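Local coordinates for protein meta cleavage compound hydrolase (Janthinobacterium, PDB 1J1I) that works in carbazole degradation as a serine hydrolase, probably cleaving a carbon-carbon bond of the ring-opened meta-cleavage product to release anthranilate, at residues E18-A23 with F76-K81; D89-H94 with M202-E207; D97-M102 with G106-V111; H165-L170 with D179-S184. All coordinates share one frame; numbering follows the deposited sequence.

Contact 1: E18-A23 with F76-K81; sequences ERFVNA and FGKTAK
Lys78 reaches over to strand 18-23 and is met there by two side chains, the carboxylate of Glu18 at its charged end and the ring of Phe20 along its aliphatic part. The ammonium NZ of Lys78 donates to Glu18 OE2 at 2.7 Å, on the syn lone pair of that oxygen, forming a salt bridge. Glu18 CG lies anti to the backbone N (chi1 -177°), which sends an extended chain out to this meeting, and the two side chains cross at about a right angle. A water accepts from Lys78 NZ at 3.1 Å and donates to Glu18 OE1, so both carboxylate oxygens are engaged, while OE2 has a second positive partner in Arg29 NE. Were Glu18 replaced by an alanine, Lys78 NZ and Arg29 would probably both lose their counter-charge here, and the end of the lysine chain would be freer to turn.

Strand 17-23 is an outermost strand of the chain's alpha/beta-hydrolase sheet, and 76-81 belongs to the loop that leaves strand 67-71 on its way to helix 88-101. A type II' turn from Phe76 to Thr79 shapes this loop, closed by Thr79 N to Phe76 O at 3.0 Å; Gly77 suits the second position of the turn, since glycine readily takes the positive phi required there.

Phe20 turns the edge of its ring to the loop: Phe20 CE2 stands 4.1 Å from Lys78 O, near the ring plane, and 4.2 Å from Lys78 CB. Inside the loop, Lys81 NZ folds back onto two carbonyls, Gly77 O at 2.8 Å and Thr79 O at 2.7 Å.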
loop_
_atom_site.group_PDB
_atom_site.type_symbol
_atom_site.label_atom_id
_atom_site.label_comp_id
_atom_site.label_asym_id
_atom_site.label_seq_id
_atom_site.Cartn_x
_atom_site.Cartn_y
_atom_site.Cartn_z
ATOM N N GLU A 18 18.412 -8.135 23.887
ATOM C CA GLU A 18 19.500 -7.319 23.368
ATOM C C GLU A 18 20.747 -8.180 23.198
ATOM O O GLU A 18 21.112 -8.948 24.092
ATOM C CB GLU A 18 19.787 -6.159 24.316
ATOM C CG GLU A 18 20.864 -5.216 23.824
ATOM C CD GLU A 18 21.182 -4.153 24.840
ATOM O OE1 GLU A 18 21.677 -4.507 25.930
ATOM O OE2 GLU A 18 20.930 -2.966 24.556
ATOM N N ARG A 19 21.399 -8.039 22.050
ATOM C CA ARG A 19 22.589 -8.821 21.725
ATOM C C ARG A 19 23.669 -7.938 21.110
ATOM O O ARG A 19 23.396 -6.821 20.667
ATOM C CB ARG A 19 22.219 -9.909 20.712
ATOM C CG ARG A 19 22.301 -11.345 21.197
ATOM C CD ARG A 19 21.174 -11.721 22.135
ATOM N NE ARG A 19 20.942 -13.164 22.104
ATOM C CZ ARG A 19 20.201 -13.831 22.985
ATOM N NH1 ARG A 19 19.616 -13.192 23.986
ATOM N NH2 ARG A 19 20.041 -15.141 22.860
ATOM N N PHE A 20 24.896 -8.451 21.074
ATOM C CA PHE A 20 26.013 -7.724 20.487
ATOM C C PHE A 20 26.817 -8.670 19.605
ATOM O O PHE A 20 26.916 -9.864 19.890
ATOM C CB PHE A 20 26.919 -7.138 21.575
ATOM C CG PHE A 20 26.265 -6.063 22.400
ATOM C CD1 PHE A 20 25.384 -6.387 23.427
ATOM C CD2 PHE A 20 26.533 -4.723 22.147
ATOM C CE1 PHE A 20 24.778 -5.389 24.194
ATOM C CE2 PHE A 20 25.936 -3.717 22.906
ATOM C CZ PHE A 20 25.056 -4.049 23.931
ATOM N N VAL A 21 27.384 -8.138 18.529
ATOM C CA VAL A 21 28.173 -8.946 17.612
ATOM C C VAL A 21 29.279 -8.097 16.990
ATOM O O VAL A 21 29.123 -6.893 16.822
ATOM C CB VAL A 21 27.281 -9.528 16.478
ATOM C CG1 VAL A 21 26.726 -8.401 15.609
ATOM C CG2 VAL A 21 28.076 -10.512 15.632
ATOM N N ASN A 22 30.398 -8.727 16.654
ATOM C CA ASN A 22 31.496 -8.003 16.028
ATOM C C ASN A 22 31.241 -7.953 14.518
ATOM O O ASN A 22 31.368 -8.963 13.825
ATOM C CB ASN A 22 32.825 -8.712 16.309
ATOM C CG ASN A 22 34.026 -7.897 15.869
ATOM O OD1 ASN A 22 33.990 -7.232 14.837
ATOM N ND2 ASN A 22 35.106 -7.961 16.646
ATOM N N ALA A 23 30.872 -6.781 14.009
ATOM C CA ALA A 23 30.607 -6.644 12.578
ATOM C C ALA A 23 31.828 -6.097 11.854
ATOM O O ALA A 23 31.981 -4.886 11.692
ATOM C CB ALA A 23 29.384 -5.735 12.342
ATOM N N PHE A 76 25.447 5.090 16.269
ATOM C CA PHE A 76 24.187 5.325 16.972
ATOM C C PHE A 76 23.920 4.314 18.081
ATOM O O PHE A 76 24.527 3.242 18.124
ATOM C CB PHE A 76 22.996 5.280 15.997
ATOM C CG PHE A 76 22.933 6.441 15.041
ATOM C CD1 PHE A 76 23.808 6.531 13.966
ATOM C CD2 PHE A 76 21.985 7.444 15.219
ATOM C CE1 PHE A 76 23.742 7.607 13.079
ATOM C CE2 PHE A 76 21.910 8.526 14.338
ATOM C CZ PHE A 76 22.790 8.605 13.267
ATOM N N GLY A 77 22.987 4.670 18.962
ATOM C CA GLY A 77 22.593 3.802 20.057
ATOM C C GLY A 77 23.735 3.192 20.844
ATOM O O GLY A 77 24.562 3.910 21.408
ATOM N N LYS A 78 23.779 1.862 20.885
ATOM C CA LYS A 78 24.826 1.165 21.622
ATOM C C LYS A 78 25.894 0.573 20.715
ATOM O O LYS A 78 26.800 -0.117 21.181
ATOM C CB LYS A 78 24.217 0.066 22.495
ATOM C CG LYS A 78 23.288 0.590 23.584
ATOM C CD LYS A 78 22.861 -0.526 24.519
ATOM C CE LYS A 78 21.852 -0.032 25.545
ATOM N NZ LYS A 78 21.412 -1.121 26.461
ATOM N N THR A 79 25.783 0.832 19.417
ATOM C CA THR A 79 26.767 0.335 18.465
ATOM C C THR A 79 28.038 1.160 18.625
ATOM O O THR A 79 27.982 2.301 19.083
ATOM C CB THR A 79 26.224 0.422 17.022
ATOM O OG1 THR A 79 25.306 -0.655 16.812
ATOM C CG2 THR A 79 27.346 0.334 15.999
ATOM N N ALA A 80 29.175 0.578 18.256
ATOM C CA ALA A 80 30.475 1.236 18.384
ATOM C C ALA A 80 30.581 2.582 17.674
ATOM O O ALA A 80 29.973 2.812 16.627
ATOM C CB ALA A 80 31.587 0.304 17.894
ATOM N N LYS A 81 31.375 3.470 18.260
ATOM C CA LYS A 81 31.567 4.802 17.715
ATOM C C LYS A 81 33.056 5.106 17.612
ATOM O O LYS A 81 33.593 5.899 18.384
ATOM C CB LYS A 81 30.862 5.812 18.622
ATOM C CG LYS A 81 29.400 5.450 18.850
ATOM C CD LYS A 81 28.725 6.323 19.882
ATOM C CE LYS A 81 27.256 5.933 20.024
ATOM N NZ LYS A 81 27.067 4.508 20.425
HETATM O O HOH W 1 23.363 -3.282 27.379
#

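Contact 2: D89-H94 with M202-E207; sequences DRRIRH and MQWIRE
Arg91 and Trp204 meet between two widely spaced helices, whose segment axes come no nearer than 13.0 Å and run at 126° to each other. At this spacing long side chains suit the place, and the backbones remain well apart.

The first kind of interaction is van der Waals contact of a charged group with aromatic and aliphatic carbon. Arg91 NH2 lies 4.2 Å from Trp204 CZ3, with the ring atom at the edge of the guanidinium and near its plane. The two planes are turned 64° apart, so the groups do not stack. Arg91 NH2 is also 4.4 Å from Ile205 CG1. A first torsion near 180° (chi1 -178°) swings the Trp204 indole out from its helix toward the arginine. The second kind is a loose meeting of an acid with the same indole: Asp89 OD1 stands 4.3 Å from Trp204 CZ2.

Hydrogen bonds do not cross between the segments; the polar bonds are local. Arg91 NE donates to Gln88 OE1 within its own helix. On helix 202-207, Gln203 NE2 donates to Glu207 OE1 at 3.0 Å, one helical turn further on.

Met115, on the helix that begins with Ser114, the probable nucleophile, is touched by both Arg91 and Ile205, and the side chains of Ile205 and Ser114 are about 10 Å apart. Helix 88-101 flanks the central sheet, while helix 192-208 belongs to the helical insertion between strands 131-137 and 225-230: the seam is the core-to-cap junction characteristic of alpha/beta hydrolases of this family.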
loop_
_atom_site.group_PDB
_atom_site.type_symbol
_atom_site.label_atom_id
_atom_site.label_comp_id
_atom_site.label_asym_id
_atom_site.label_seq_id
_atom_site.Cartn_x
_atom_site.Cartn_y
_atom_site.Cartn_z
ATOM N N ASP A 89 28.981 5.893 2.933
ATOM C CA ASP A 89 29.685 4.706 2.472
ATOM C C ASP A 89 30.036 3.810 3.665
ATOM O O ASP A 89 29.924 2.583 3.590
ATOM C CB ASP A 89 30.961 5.121 1.743
ATOM C CG ASP A 89 30.709 6.191 0.694
ATOM O OD1 ASP A 89 30.145 7.266 1.035
ATOM O OD2 ASP A 89 31.083 5.954 -0.474
ATOM N N ARG A 90 30.445 4.433 4.765
ATOM C CA ARG A 90 30.822 3.703 5.973
ATOM C C ARG A 90 29.620 3.007 6.622
ATOM O O ARG A 90 29.744 1.891 7.130
ATOM C CB ARG A 90 31.489 4.660 6.967
ATOM C CG ARG A 90 32.467 3.997 7.918
ATOM C CD ARG A 90 33.497 3.165 7.163
ATOM N NE ARG A 90 34.589 2.731 8.028
ATOM C CZ ARG A 90 35.549 3.536 8.472
ATOM N NH1 ARG A 90 35.554 4.819 8.129
ATOM N NH2 ARG A 90 36.503 3.061 9.260
ATOM N N ARG A 91 28.457 3.655 6.609
ATOM C CA ARG A 91 27.262 3.037 7.180
ATOM C C ARG A 91 26.822 1.851 6.319
ATOM O O ARG A 91 26.368 0.829 6.839
ATOM C CB ARG A 91 26.115 4.049 7.291
ATOM C CG ARG A 91 26.186 4.967 8.510
ATOM C CD ARG A 91 24.970 5.898 8.568
ATOM N NE ARG A 91 25.005 6.891 7.497
ATOM C CZ ARG A 91 25.725 8.008 7.535
ATOM N NH1 ARG A 91 26.471 8.283 8.598
ATOM N NH2 ARG A 91 25.716 8.844 6.505
ATOM N N ILE A 92 26.954 1.988 5.005
ATOM C CA ILE A 92 26.584 0.902 4.100
ATOM C C ILE A 92 27.483 -0.305 4.364
ATOM O O ILE A 92 27.002 -1.434 4.501
ATOM C CB ILE A 92 26.721 1.335 2.621
ATOM C CG1 ILE A 92 25.654 2.390 2.297
ATOM C CG2 ILE A 92 26.583 0.116 1.699
ATOM C CD1 ILE A 92 25.813 3.037 0.935
ATOM N N ARG A 93 28.789 -0.059 4.443
ATOM C CA ARG A 93 29.747 -1.129 4.699
ATOM C C ARG A 93 29.441 -1.792 6.033
ATOM O O ARG A 93 29.513 -3.017 6.161
ATOM C CB ARG A 93 31.177 -0.584 4.733
ATOM C CG ARG A 93 32.235 -1.666 4.943
ATOM C CD ARG A 93 33.546 -1.070 5.430
ATOM N NE ARG A 93 34.025 -0.002 4.558
ATOM C CZ ARG A 93 35.081 0.762 4.822
ATOM N NH1 ARG A 93 35.443 1.712 3.970
ATOM N NH2 ARG A 93 35.773 0.579 5.940
ATOM N N HIS A 94 29.099 -0.980 7.031
ATOM C CA HIS A 94 28.788 -1.518 8.347
ATOM C C HIS A 94 27.610 -2.483 8.285
ATOM O O HIS A 94 27.674 -3.580 8.837
ATOM C CB HIS A 94 28.473 -0.398 9.347
ATOM C CG HIS A 94 27.949 -0.900 10.656
ATOM N ND1 HIS A 94 26.664 -0.657 11.088
ATOM C CD2 HIS A 94 28.527 -1.665 11.615
ATOM C CE1 HIS A 94 26.471 -1.247 12.253
ATOM N NE2 HIS A 94 27.588 -1.867 12.596
ATOM N N MET A 202 26.364 14.221 11.238
ATOM C CA MET A 202 25.683 15.357 10.620
ATOM C C MET A 202 26.630 16.281 9.865
ATOM O O MET A 202 26.247 16.901 8.871
ATOM C CB MET A 202 24.915 16.160 11.676
ATOM C CG MET A 202 23.789 15.383 12.338
ATOM S SD MET A 202 22.786 14.485 11.124
ATOM C CE MET A 202 22.025 15.834 10.238
ATOM N N GLN A 203 27.870 16.367 10.333
ATOM C CA GLN A 203 28.867 17.217 9.695
ATOM C C GLN A 203 29.135 16.753 8.268
ATOM O O GLN A 203 29.137 17.557 7.336
ATOM C CB GLN A 203 30.173 17.192 10.493
ATOM C CG GLN A 203 31.231 18.149 9.968
ATOM C CD GLN A 203 32.544 18.019 10.709
ATOM O OE1 GLN A 203 32.562 17.835 11.924
ATOM N NE2 GLN A 203 33.653 18.129 9.982
ATOM N N TRP A 204 29.363 15.453 8.099
ATOM C CA TRP A 204 29.626 14.909 6.773
ATOM C C TRP A 204 28.438 15.152 5.847
ATOM O O TRP A 204 28.605 15.567 4.706
ATOM C CB TRP A 204 29.897 13.405 6.844
ATOM C CG TRP A 204 30.216 12.829 5.507
ATOM C CD1 TRP A 204 31.434 12.838 4.877
ATOM C CD2 TRP A 204 29.296 12.224 4.592
ATOM N NE1 TRP A 204 31.323 12.276 3.630
ATOM C CE2 TRP A 204 30.018 11.888 3.426
ATOM C CE3 TRP A 204 27.923 11.932 4.642
ATOM C CZ2 TRP A 204 29.423 11.274 2.317
ATOM C CZ3 TRP A 204 27.324 11.320 3.537
ATOM C CH2 TRP A 204 28.075 10.997 2.394
ATOM N N ILE A 205 27.236 14.878 6.340
ATOM C CA ILE A 205 26.031 15.075 5.544
ATOM C C ILE A 205 25.941 16.546 5.128
ATOM O O ILE A 205 25.697 16.870 3.969
ATOM C CB ILE A 205 24.779 14.681 6.359
ATOM C CG1 ILE A 205 24.763 13.163 6.567
ATOM C CG2 ILE A 205 23.520 15.147 5.652
ATOM C CD1 ILE A 205 23.655 12.678 7.469
ATOM N N ARG A 206 26.168 17.424 6.095
ATOM C CA ARG A 206 26.120 18.868 5.890
ATOM C C ARG A 206 27.095 19.299 4.791
ATOM O O ARG A 206 26.765 20.127 3.936
ATOM C CB ARG A 206 26.480 19.563 7.205
ATOM C CG ARG A 206 25.617 20.747 7.593
ATOM C CD ARG A 206 25.810 21.929 6.669
ATOM N NE ARG A 206 25.519 23.189 7.352
ATOM C CZ ARG A 206 26.335 23.770 8.230
ATOM N NH1 ARG A 206 27.498 23.210 8.533
ATOM N NH2 ARG A 206 25.989 24.917 8.804
ATOM N N GLU A 207 28.294 18.724 4.821
ATOM C CA GLU A 207 29.338 19.044 3.855
ATOM C C GLU A 207 29.070 18.501 2.454
ATOM O O GLU A 207 29.746 18.884 1.495
ATOM C CB GLU A 207 30.693 18.550 4.381
ATOM C CG GLU A 207 31.127 19.292 5.645
ATOM C CD GLU A 207 32.358 18.703 6.319
ATOM O OE1 GLU A 207 32.798 19.286 7.333
ATOM O OE2 GLU A 207 32.878 17.666 5.851
#

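Contact 3: D97-M102 with G106-V111; sequences DFIKAM and GKVSIV
Ile99 joins helix 97-101 to strand 108-111, its CD1 methyl approaching both Val108 and Ile110. One residue earlier on the helix, Phe98 serves other neighbours: its ring meets Tyr30 edge-to-face, touches Ile69 and Met71 of strand 67-71, and has Met102 CG 3.6 Å above one face, offset toward the rim.

At Ile99 itself, CG1 lies anti to the carbonyl carbon (chi1 -70°) and the branch runs on extended, placing CD1 at the far end of the side chain. Ile99 CD1 is 4.1 Å from Val108 CG2, one branch of a side chain crossed at a slant, and 4.1 Å from Ile110 CD1, whose side chain crosses at about a right angle. Val108 and Ile110 are two apart on an extended strand and therefore present their side chains on the same face. Branched aliphatic residues suit this buried place, where the contacts between the segments are apolar and Ile40 of the intervening strand also touches Ile99.

The segments form the second half of a beta-alpha-beta crossover. Helix 88-101 links strand 67-71 to the parallel strand 108-113, passing over strand 38-42, which lies between them; strand 108-113 then leads directly to Ser114, the probable nucleophile.

Further along, Ala101 rests on Val21 of edge strand 17-23, where a small residue allows close approach. Met102 leaves helical geometry, yet its side chain still packs on Arg67 and Ile69.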
loop_
_atom_site.group_PDB
_atom_site.type_symbol
_atom_site.label_atom_id
_atom_site.label_comp_id
_atom_site.label_asym_id
_atom_site.label_seq_id
_atom_site.Cartn_x
_atom_site.Cartn_y
_atom_site.Cartn_z
ATOM N N ASP A 97 28.680 -5.666 6.757
ATOM C CA ASP A 97 29.456 -6.465 7.697
ATOM C C ASP A 97 28.572 -7.098 8.775
ATOM O O ASP A 97 28.790 -8.245 9.168
ATOM C CB ASP A 97 30.564 -5.609 8.342
ATOM C CG ASP A 97 31.598 -5.114 7.329
ATOM O OD1 ASP A 97 31.636 -5.629 6.195
ATOM O OD2 ASP A 97 32.392 -4.212 7.667
ATOM N N PHE A 98 27.569 -6.360 9.245
ATOM C CA PHE A 98 26.660 -6.889 10.258
ATOM C C PHE A 98 25.914 -8.095 9.696
ATOM O O PHE A 98 25.823 -9.134 10.342
ATOM C CB PHE A 98 25.655 -5.821 10.694
ATOM C CG PHE A 98 24.599 -6.329 11.642
ATOM C CD1 PHE A 98 23.317 -6.614 11.185
ATOM C CD2 PHE A 98 24.889 -6.524 12.993
ATOM C CE1 PHE A 98 22.327 -7.084 12.054
ATOM C CE2 PHE A 98 23.912 -6.996 13.876
ATOM C CZ PHE A 98 22.623 -7.276 13.403
ATOM N N ILE A 99 25.380 -7.948 8.490
ATOM C CA ILE A 99 24.658 -9.044 7.857
ATOM C C ILE A 99 25.548 -10.283 7.757
ATOM O O ILE A 99 25.142 -11.378 8.147
ATOM C CB ILE A 99 24.150 -8.627 6.458
ATOM C CG1 ILE A 99 23.028 -7.591 6.617
ATOM C CG2 ILE A 99 23.631 -9.835 5.697
ATOM C CD1 ILE A 99 22.588 -6.951 5.324
ATOM N N LYS A 100 26.766 -10.104 7.254
ATOM C CA LYS A 100 27.708 -11.214 7.115
ATOM C C LYS A 100 28.058 -11.831 8.474
ATOM O O LYS A 100 28.137 -13.050 8.606
ATOM C CB LYS A 100 28.994 -10.734 6.437
ATOM C CG LYS A 100 28.786 -10.117 5.064
ATOM C CD LYS A 100 28.179 -11.107 4.089
ATOM C CE LYS A 100 29.139 -12.241 3.775
ATOM N NZ LYS A 100 30.407 -11.739 3.185
ATOM N N ALA A 101 28.271 -10.981 9.476
ATOM C CA ALA A 101 28.623 -11.437 10.818
ATOM C C ALA A 101 27.489 -12.202 11.500
ATOM O O ALA A 101 27.734 -13.039 12.376
ATOM C CB ALA A 101 29.042 -10.248 11.679
ATOM N N MET A 102 26.250 -11.905 11.119
ATOM C CA MET A 102 25.106 -12.594 11.702
ATOM C C MET A 102 24.997 -14.011 11.143
ATOM O O MET A 102 25.594 -14.338 10.118
ATOM C CB MET A 102 23.813 -11.815 11.435
ATOM C CG MET A 102 23.649 -10.578 12.314
ATOM S SD MET A 102 23.655 -10.972 14.088
ATOM C CE MET A 102 22.009 -11.643 14.282
ATOM N N GLY A 106 20.484 -17.605 4.499
ATOM C CA GLY A 106 20.291 -17.069 3.163
ATOM C C GLY A 106 20.169 -15.557 3.134
ATOM O O GLY A 106 20.831 -14.854 3.897
ATOM N N LYS A 107 19.319 -15.054 2.246
ATOM C CA LYS A 107 19.115 -13.615 2.122
ATOM C C LYS A 107 18.282 -13.087 3.280
ATOM O O LYS A 107 17.644 -13.855 4.002
ATOM C CB LYS A 107 18.416 -13.295 0.798
ATOM C CG LYS A 107 19.238 -13.670 -0.423
ATOM C CD LYS A 107 18.508 -13.367 -1.718
ATOM C CE LYS A 107 19.408 -13.640 -2.916
ATOM N NZ LYS A 107 18.743 -13.278 -4.193
ATOM N N VAL A 108 18.291 -11.771 3.450
ATOM C CA VAL A 108 17.527 -11.129 4.515
ATOM C C VAL A 108 16.735 -9.956 3.955
ATOM O O VAL A 108 17.103 -9.376 2.928
ATOM C CB VAL A 108 18.443 -10.581 5.631
ATOM C CG1 VAL A 108 19.249 -11.712 6.247
ATOM C CG2 VAL A 108 19.361 -9.508 5.070
ATOM N N SER A 109 15.644 -9.613 4.632
ATOM C CA SER A 109 14.827 -8.481 4.215
ATOM C C SER A 109 15.332 -7.291 5.017
ATOM O O SER A 109 15.761 -7.453 6.159
ATOM C CB SER A 109 13.349 -8.732 4.535
ATOM O OG SER A 109 12.863 -9.869 3.849
ATOM N N ILE A 110 15.296 -6.102 4.421
ATOM C CA ILE A 110 15.762 -4.911 5.117
ATOM C C ILE A 110 14.673 -3.844 5.147
ATOM O O ILE A 110 14.097 -3.502 4.112
ATOM C CB ILE A 110 17.023 -4.325 4.449
ATOM C CG1 ILE A 110 18.135 -5.381 4.424
ATOM C CG2 ILE A 110 17.472 -3.064 5.204
ATOM C CD1 ILE A 110 19.410 -4.922 3.732
ATOM N N VAL A 111 14.411 -3.329 6.343
ATOM C CA VAL A 111 13.399 -2.301 6.574
ATOM C C VAL A 111 14.072 -1.102 7.232
ATOM O O VAL A 111 14.613 -1.221 8.334
ATOM C CB VAL A 111 12.290 -2.812 7.524
ATOM C CG1 VAL A 111 11.198 -1.760 7.660
ATOM C CG2 VAL A 111 11.713 -4.134 6.999
#

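Contact 4: H165-L170 with D179-S184; sequences HLVKAL and DAMINS
Val167 packs against the start of helix 179-190 with every carbon of its short side chain. Val167 CB, the first of them, is already 4.1 Å from Ile182 CD1. From there the two branches part.

The branch opposite the backbone N (chi1 176°), Val167 CG1, meets Met181 CE at 4.0 Å, the two side chains reaching toward each other tip to tip. The methionine gets there by a bend at its second and third torsions; a long, flexible thioether suits a place where a methyl must be delivered round a corner. Val167 CG2 turns to the other neighbour and lies 3.6 Å from Ile182 CD1, the nearest approach between the segments. Here the side chains slide past each other in opposite directions, and the isoleucine's terminal methyl covers both CB and CG2 of the valine.

A beta-branched valine is compact enough to let the helices draw close, with 8.3 Å between the CA atoms of Val167 and Ile182. No hydrogen bond joins the two segments. Ile177, from the connecting loop, touches both Val167 and Ile182, and Val164 adds to the apolar patch around the isoleucine. A polar tie lies beside it, Asn183 OD1 accepting from Arg160 NE.

Leu170, three residues further on, shares a backbone hydrogen bond with His261, the probable catalytic histidine. The two consecutive helices, packed across each other through apolar side chains, are part of the helical cap that alpha/beta hydrolases of this family carry over the active site.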
loop_
_atom_site.group_PDB
_atom_site.type_symbol
_atom_site.label_atom_id
_atom_site.label_comp_id
_atom_site.label_asym_id
_atom_site.label_seq_id
_atom_site.Cartn_x
_atom_site.Cartn_y
_atom_site.Cartn_z
ATOM N N HIS A 165 9.724 19.138 20.961
ATOM C CA HIS A 165 9.383 19.922 19.781
ATOM C C HIS A 165 9.738 19.172 18.506
ATOM O O HIS A 165 8.995 19.216 17.530
ATOM C CB HIS A 165 10.107 21.272 19.796
ATOM C CG HIS A 165 9.523 22.265 20.754
ATOM N ND1 HIS A 165 8.207 22.670 20.695
ATOM C CD2 HIS A 165 10.082 22.949 21.781
ATOM C CE1 HIS A 165 7.980 23.560 21.645
ATOM N NE2 HIS A 165 9.100 23.748 22.317
ATOM N N LEU A 166 10.874 18.482 18.517
ATOM C CA LEU A 166 11.312 17.730 17.346
ATOM C C LEU A 166 10.333 16.608 17.010
ATOM O O LEU A 166 9.920 16.462 15.862
ATOM C CB LEU A 166 12.719 17.156 17.582
ATOM C CG LEU A 166 13.402 16.325 16.486
ATOM C CD1 LEU A 166 12.780 14.939 16.406
ATOM C CD2 LEU A 166 13.299 17.051 15.154
ATOM N N VAL A 167 9.960 15.817 18.011
ATOM C CA VAL A 167 9.034 14.714 17.786
ATOM C C VAL A 167 7.685 15.211 17.273
ATOM O O VAL A 167 7.128 14.640 16.337
ATOM C CB VAL A 167 8.828 13.880 19.067
ATOM C CG1 VAL A 167 7.787 12.797 18.826
ATOM C CG2 VAL A 167 10.154 13.252 19.490
ATOM N N LYS A 168 7.160 16.268 17.885
ATOM C CA LYS A 168 5.886 16.827 17.450
ATOM C C LYS A 168 5.992 17.327 16.011
ATOM O O LYS A 168 5.077 17.149 15.210
ATOM C CB LYS A 168 5.467 17.994 18.353
ATOM C CG LYS A 168 5.054 17.597 19.756
ATOM C CD LYS A 168 4.488 18.795 20.507
ATOM C CE LYS A 168 4.030 18.412 21.906
ATOM N NZ LYS A 168 3.474 19.578 22.649
ATOM N N ALA A 169 7.120 17.950 15.689
ATOM C CA ALA A 169 7.343 18.486 14.352
ATOM C C ALA A 169 7.401 17.422 13.256
ATOM O O ALA A 169 6.893 17.635 12.153
ATOM C CB ALA A 169 8.623 19.309 14.337
ATOM N N LEU A 170 8.009 16.278 13.563
ATOM C CA LEU A 170 8.165 15.195 12.590
ATOM C C LEU A 170 7.008 14.205 12.513
ATOM O O LEU A 170 7.031 13.282 11.693
ATOM C CB LEU A 170 9.444 14.411 12.885
ATOM C CG LEU A 170 10.750 15.195 12.999
ATOM C CD1 LEU A 170 11.907 14.214 13.078
ATOM C CD2 LEU A 170 10.919 16.110 11.803
ATOM N N ASP A 179 5.995 10.697 27.264
ATOM C CA ASP A 179 7.145 11.053 28.092
ATOM C C ASP A 179 8.228 9.977 28.170
ATOM O O ASP A 179 9.413 10.266 27.994
ATOM C CB ASP A 179 6.680 11.409 29.504
ATOM C CG ASP A 179 6.038 12.777 29.575
ATOM O OD1 ASP A 179 5.457 13.105 30.630
ATOM O OD2 ASP A 179 6.123 13.526 28.579
ATOM N N ALA A 180 7.822 8.742 28.441
ATOM C CA ALA A 180 8.765 7.636 28.540
ATOM C C ALA A 180 9.610 7.546 27.274
ATOM O O ALA A 180 10.829 7.388 27.337
ATOM C CB ALA A 180 8.016 6.330 28.763
ATOM N N MET A 181 8.950 7.651 26.125
ATOM C CA MET A 181 9.632 7.581 24.839
ATOM C C MET A 181 10.556 8.782 24.658
ATOM O O MET A 181 11.660 8.652 24.128
ATOM C CB MET A 181 8.602 7.515 23.706
ATOM C CG MET A 181 9.206 7.482 22.312
ATOM S SD MET A 181 9.567 9.127 21.676
ATOM C CE MET A 181 8.529 9.156 20.213
ATOM N N ILE A 182 10.104 9.949 25.104
ATOM C CA ILE A 182 10.905 11.162 25.005
ATOM C C ILE A 182 12.152 11.046 25.883
ATOM O O ILE A 182 13.262 11.349 25.440
ATOM C CB ILE A 182 10.099 12.408 25.448
ATOM C CG1 ILE A 182 9.002 12.711 24.426
ATOM C CG2 ILE A 182 11.030 13.612 25.596
ATOM C CD1 ILE A 182 9.531 13.117 23.056
ATOM N N ASN A 183 11.969 10.604 27.125
ATOM C CA ASN A 183 13.091 10.467 28.053
ATOM C C ASN A 183 14.126 9.476 27.539
ATOM O O ASN A 183 15.327 9.724 27.626
ATOM C CB ASN A 183 12.606 10.012 29.434
ATOM C CG ASN A 183 11.589 10.959 30.037
ATOM O OD1 ASN A 183 11.676 12.174 29.863
ATOM N ND2 ASN A 183 10.624 10.407 30.762
ATOM N N SER A 184 13.656 8.353 27.009
ATOM C CA SER A 184 14.548 7.328 26.483
ATOM C C SER A 184 15.401 7.883 25.344
ATOM O O SER A 184 16.623 7.719 25.336
ATOM C CB SER A 184 13.735 6.127 25.996
ATOM O OG SER A 184 14.578 5.079 25.553
#

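In the fold
From the N terminus, edge strand 17-23 opens contact 1, which closes on the loop after strand 67-71 and spans the first part of the sheet. The chain then enters helix 88-101, where contact 2 opens; it closes only at helix 192-208, after more than a hundred residues. Inside that long loop lie contact 3, a short closure from the same helix to strand 108-113, and contact 4, a short closure between two consecutive cap helices. Contacts 3 and 4 follow one another, and no contacts cross. Contacts 1 and 3 touch through Val21 and Phe98 beside the same sheet; contact 2 ties core to cap, and contact 4 lies within the cap, its centre about 30 Å from that of contact 3.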